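PDB 6GQF: protein Aster-A from Mus musculus, which carries cholesterol from the plasma membrane to the endoplasmic reticulum without vesicles, binding the sterol in its ASTER (VASt) domain. Local coordinates for residues Ala109-Phe118 and Val128-Ile138. Residues are numbered along the deposited sequence; the frame is centred on the assembly and turned at random.
Sequences ASVVETQTLF and VVDSEVLTQGI. With HC3 (25-hydroxycholesterol), chain E.
Glu113 and Ser131 meet on the sterol-facing side of an antiparallel hairpin, where Ser131 OG is placed to donate to Glu113 OE2, though the modelled separation is too short to be taken literally. The glutamate reaches the serine because CG stands anti to the backbone N (chi1 -177°) and the chain beyond runs extended. Gln115, two residues along the same strand, sends NE2 to that same OE2 at 3.1 Å, from above the carboxylate plane, while its OE1 accepts from Arg92; Glu113 OE1 bonds to Tyr96 OH. An alanine in place of Gln115 would probably take the NE2 donor from Glu113 OE2 and leave the Arg92 guanidinium without the side-chain carbonyl it bonds to. Away from the hairpin turn, toward Ala109 and Ile138, hydrocarbon groups take over on this face. Val111 CG1 meets Val133 CG1 obliquely at 3.5 Å, and Val111 CG2 lies alongside Thr135 CG2 at 3.8 Å. Val133 CG1 and Thr135 CG2 also touch 25-hydroxycholesterol, at C7 (3.8 Å) and C14 (3.7 Å) respectively. On the other face, Phe118 CE1 approaches Asp130 OD2 obliquely, while OD1 forms a salt bridge with Arg149. Paired backbone bonds from Ser110–Gln136 to Phe118–Val128 fix this register within the curved sheet of the StAR-like fold. The hairpin thus offers hydrocarbon to the sterol rings beside a buried, bonded polar cluster.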
loop_
_atom_site.group_PDB
_atom_site.type_symbol
_atom_site.label_atom_id
_atom_site.label_comp_id
_atom_site.label_asym_id
_atom_site.label_seq_id
_atom_site.Cartn_x
_atom_site.Cartn_y
_atom_site.Cartn_z
ATOM N N ALA A 109 0.919 -0.384 16.383
ATOM C CA ALA A 109 1.268 0.943 15.885
ATOM C C ALA A 109 0.161 1.515 15.009
ATOM O O ALA A 109 -0.639 0.773 14.448
ATOM C CB ALA A 109 2.568 0.885 15.106
ATOM N N SER A 110 0.127 2.840 14.894
ATOM C CA SER A 110 -0.836 3.522 14.037
ATOM C C SER A 110 -0.195 3.815 12.689
ATOM O O SER A 110 1.017 4.013 12.601
ATOM C CB SER A 110 -1.328 4.821 14.682
ATOM O OG SER A 110 -2.085 4.559 15.850
ATOM N N VAL A 111 -1.020 3.843 11.647
ATOM C CA VAL A 111 -0.547 4.093 10.294
ATOM C C VAL A 111 -1.460 5.069 9.584
ATOM O O VAL A 111 -2.592 4.733 9.257
ATOM C CB VAL A 111 -0.478 2.793 9.470
ATOM C CG1 VAL A 111 -0.117 3.092 8.014
ATOM C CG2 VAL A 111 0.519 1.829 10.083
ATOM N N VAL A 112 -0.960 6.273 9.337
ATOM C CA VAL A 112 -1.666 7.228 8.501
ATOM C C VAL A 112 -1.164 7.076 7.079
ATOM O O VAL A 112 0.043 7.073 6.846
ATOM C CB VAL A 112 -1.457 8.664 8.976
ATOM C CG1 VAL A 112 -2.092 9.656 8.002
ATOM C CG2 VAL A 112 -2.034 8.832 10.360
ATOM N N GLU A 113 -2.093 6.946 6.138
ATOM C CA GLU A 113 -1.749 6.752 4.734
ATOM C C GLU A 113 -2.435 7.793 3.856
ATOM O O GLU A 113 -3.572 8.178 4.114
ATOM C CB GLU A 113 -2.134 5.338 4.278
ATOM C CG GLU A 113 -1.749 5.011 2.833
ATOM C CD GLU A 113 -2.149 3.607 2.421
ATOM O OE1 GLU A 113 -2.811 2.917 3.226
ATOM O OE2 GLU A 113 -1.804 3.194 1.291
ATOM N N THR A 114 -1.724 8.242 2.826
ATOM C CA THR A 114 -2.252 9.197 1.856
ATOM C C THR A 114 -2.147 8.630 0.445
ATOM O O THR A 114 -1.067 8.228 0.017
ATOM C CB THR A 114 -1.493 10.529 1.920
ATOM O OG1 THR A 114 -1.416 10.966 3.279
ATOM C CG2 THR A 114 -2.189 11.588 1.093
ATOM N N GLN A 115 -3.266 8.609 -0.273
ATOM C CA GLN A 115 -3.298 8.064 -1.627
ATOM C C GLN A 115 -3.731 9.105 -2.651
ATOM O O GLN A 115 -4.720 9.801 -2.447
ATOM C CB GLN A 115 -4.235 6.857 -1.693
ATOM C CG GLN A 115 -3.733 5.655 -0.921
ATOM C CD GLN A 115 -4.593 4.431 -1.139
ATOM O OE1 GLN A 115 -5.736 4.536 -1.587
ATOM N NE2 GLN A 115 -4.048 3.259 -0.834
ATOM N N THR A 116 -2.977 9.201 -3.745
ATOM C CA THR A 116 -3.305 10.094 -4.857
ATOM C C THR A 116 -3.559 9.307 -6.142
ATOM O O THR A 116 -2.650 8.666 -6.659
ATOM C CB THR A 116 -2.175 11.110 -5.124
ATOM O OG1 THR A 116 -1.916 11.868 -3.936
ATOM C CG2 THR A 116 -2.560 12.064 -6.241
ATOM N N LEU A 117 -4.783 9.386 -6.664
ATOM C CA LEU A 117 -5.175 8.615 -7.845
ATOM C C LEU A 117 -5.069 9.430 -9.126
ATOM O O LEU A 117 -5.575 10.545 -9.209
ATOM C CB LEU A 117 -6.611 8.099 -7.690
ATOM C CG LEU A 117 -7.026 6.887 -8.539
ATOM C CD1 LEU A 117 -8.290 6.283 -7.966
ATOM C CD2 LEU A 117 -7.246 7.239 -10.005
ATOM N N PHE A 118 -4.411 8.849 -10.125
ATOM C CA PHE A 118 -4.321 9.432 -11.460
ATOM C C PHE A 118 -4.995 8.518 -12.476
ATOM O O PHE A 118 -4.567 7.382 -12.677
ATOM C CB PHE A 118 -2.862 9.656 -11.857
ATOM C CG PHE A 118 -2.078 10.451 -10.859
ATOM C CD1 PHE A 118 -1.408 9.820 -9.823
ATOM C CD2 PHE A 118 -2.008 11.828 -10.959
ATOM C CE1 PHE A 118 -0.684 10.552 -8.904
ATOM C CE2 PHE A 118 -1.289 12.564 -10.045
ATOM C CZ PHE A 118 -0.625 11.927 -9.016
ATOM N N VAL A 128 -3.437 4.890 -11.974
ATOM C CA VAL A 128 -2.259 4.760 -11.117
ATOM C C VAL A 128 -2.518 5.525 -9.828
ATOM O O VAL A 128 -3.172 6.565 -9.846
ATOM C CB VAL A 128 -0.981 5.299 -11.804
ATOM C CG1 VAL A 128 0.212 5.306 -10.843
ATOM C CG2 VAL A 128 -0.664 4.478 -13.038
ATOM N N VAL A 129 -2.026 5.007 -8.707
ATOM C CA VAL A 129 -2.161 5.723 -7.445
ATOM C C VAL A 129 -0.877 5.634 -6.636
ATOM O O VAL A 129 -0.294 4.560 -6.482
ATOM C CB VAL A 129 -3.380 5.208 -6.610
ATOM C CG1 VAL A 129 -3.990 3.981 -7.235
ATOM C CG2 VAL A 129 -3.018 4.954 -5.150
ATOM N N ASP A 130 -0.437 6.798 -6.160
ATOM C CA ASP A 130 0.726 6.908 -5.289
ATOM C C ASP A 130 0.291 6.899 -3.835
ATOM O O ASP A 130 -0.689 7.544 -3.473
ATOM C CB ASP A 130 1.508 8.190 -5.576
ATOM C CG ASP A 130 2.369 8.089 -6.817
ATOM O OD1 ASP A 130 2.962 7.015 -7.054
ATOM O OD2 ASP A 130 2.465 9.096 -7.551
ATOM N N SER A 131 1.040 6.184 -3.005
ATOM C CA SER A 131 0.686 6.022 -1.603
ATOM C C SER A 131 1.848 6.411 -0.696
ATOM O O SER A 131 2.964 5.929 -0.871
ATOM C CB SER A 131 0.262 4.575 -1.335
ATOM O OG SER A 131 -0.239 4.427 -0.018
ATOM N N GLU A 132 1.581 7.304 0.256
ATOM C CA GLU A 132 2.542 7.640 1.306
ATOM C C GLU A 132 2.081 7.039 2.627
ATOM O O GLU A 132 1.001 7.364 3.117
ATOM C CB GLU A 132 2.698 9.153 1.460
ATOM C CG GLU A 132 3.236 9.871 0.245
ATOM C CD GLU A 132 3.420 11.353 0.507
ATOM O OE1 GLU A 132 4.122 11.697 1.484
ATOM O OE2 GLU A 132 2.852 12.173 -0.247
ATOM N N VAL A 133 2.904 6.168 3.201
ATOM C CA VAL A 133 2.552 5.460 4.425
ATOM C C VAL A 133 3.470 5.886 5.554
ATOM O O VAL A 133 4.680 5.666 5.508
ATOM C CB VAL A 133 2.635 3.932 4.244
ATOM C CG1 VAL A 133 2.363 3.210 5.562
ATOM C CG2 VAL A 133 1.649 3.476 3.180
ATOM N N LEU A 134 2.873 6.501 6.566
ATOM C CA LEU A 134 3.598 6.915 7.753
ATOM C C LEU A 134 3.132 6.068 8.917
ATOM O O LEU A 134 1.960 6.101 9.294
ATOM C CB LEU A 134 3.383 8.402 8.041
ATOM C CG LEU A 134 4.139 9.383 7.135
ATOM C CD1 LEU A 134 3.595 9.431 5.708
ATOM C CD2 LEU A 134 4.088 10.756 7.746
ATOM N N THR A 135 4.060 5.285 9.454
ATOM C CA THR A 135 3.811 4.455 10.619
ATOM C C THR A 135 4.281 5.191 11.870
ATOM O O THR A 135 5.442 5.589 11.961
ATOM C CB THR A 135 4.533 3.105 10.504
ATOM O OG1 THR A 135 5.947 3.316 10.567
ATOM C CG2 THR A 135 4.195 2.431 9.184
ATOM N N GLN A 136 3.370 5.380 12.820
ATOM C CA GLN A 136 3.667 6.113 14.044
ATOM C C GLN A 136 3.712 5.167 15.238
ATOM O O GLN A 136 3.109 4.094 15.211
ATOM C CB GLN A 136 2.619 7.204 14.289
ATOM C CG GLN A 136 2.252 8.038 13.060
ATOM C CD GLN A 136 3.401 8.904 12.564
ATOM O OE1 GLN A 136 4.444 8.999 13.210
ATOM N NE2 GLN A 136 3.212 9.544 11.414
ATOM N N GLY A 137 4.433 5.567 16.280
ATOM C CA GLY A 137 4.464 4.819 17.523
ATOM C C GLY A 137 5.513 3.729 17.554
ATOM O O GLY A 137 5.679 3.053 18.568
ATOM N N ILE A 138 6.220 3.550 16.443
ATOM C CA ILE A 138 7.278 2.549 16.364
ATOM C C ILE A 138 8.625 3.174 16.700
ATOM O O ILE A 138 8.753 4.400 16.724
ATOM C CB ILE A 138 7.362 1.907 14.963
ATOM C CG1 ILE A 138 7.685 2.967 13.898
ATOM C CG2 ILE A 138 6.061 1.199 14.639
ATOM C CD1 ILE A 138 8.036 2.390 12.549
HETATM C C18 HC3 E . 5.992 -2.857 7.899
HETATM C C13 HC3 E . 5.568 -1.489 8.447
HETATM C C12 HC3 E . 4.262 -1.705 8.981
HETATM C C11 HC3 E . 3.136 -2.031 7.840
HETATM C C9 HC3 E . 3.111 -0.997 6.719
HETATM C C10 HC3 E . 1.991 -1.317 5.586
HETATM C C19 HC3 E . 2.044 -2.796 5.280
HETATM C C1 HC3 E . 0.601 -1.025 6.149
HETATM C C2 HC3 E . -0.489 -1.233 5.124
HETATM C C3 HC3 E . -0.269 -0.441 3.875
HETATM O O1 HC3 E . -1.261 -0.776 2.904
HETATM C C4 HC3 E . 1.109 -0.703 3.272
HETATM C C5 HC3 E . 2.198 -0.562 4.332
HETATM C C6 HC3 E . 3.735 -0.165 3.880
HETATM C C7 HC3 E . 4.656 0.242 4.966
HETATM C C8 HC3 E . 4.520 -0.851 6.153
HETATM C C14 HC3 E . 5.495 -0.507 7.250
HETATM C C15 HC3 E . 7.029 -0.182 6.868
HETATM C C16 HC3 E . 7.853 -0.410 8.359
HETATM C C17 HC3 E . 6.811 -0.912 9.378
HETATM C C20 HC3 E . 7.278 -1.887 10.349
HETATM C C21 HC3 E . 6.476 -1.653 11.664
HETATM C C22 HC3 E . 8.816 -1.923 10.654
HETATM C C23 HC3 E . 9.235 -1.467 12.030
HETATM C C24 HC3 E . 10.737 -1.324 11.959
HETATM C C25 HC3 E . 11.328 -1.327 13.347
HETATM C C26 HC3 E . 12.804 -1.041 13.209
HETATM C C27 HC3 E . 10.672 -0.246 14.182
HETATM O O2 HC3 E . 11.140 -2.594 13.933
#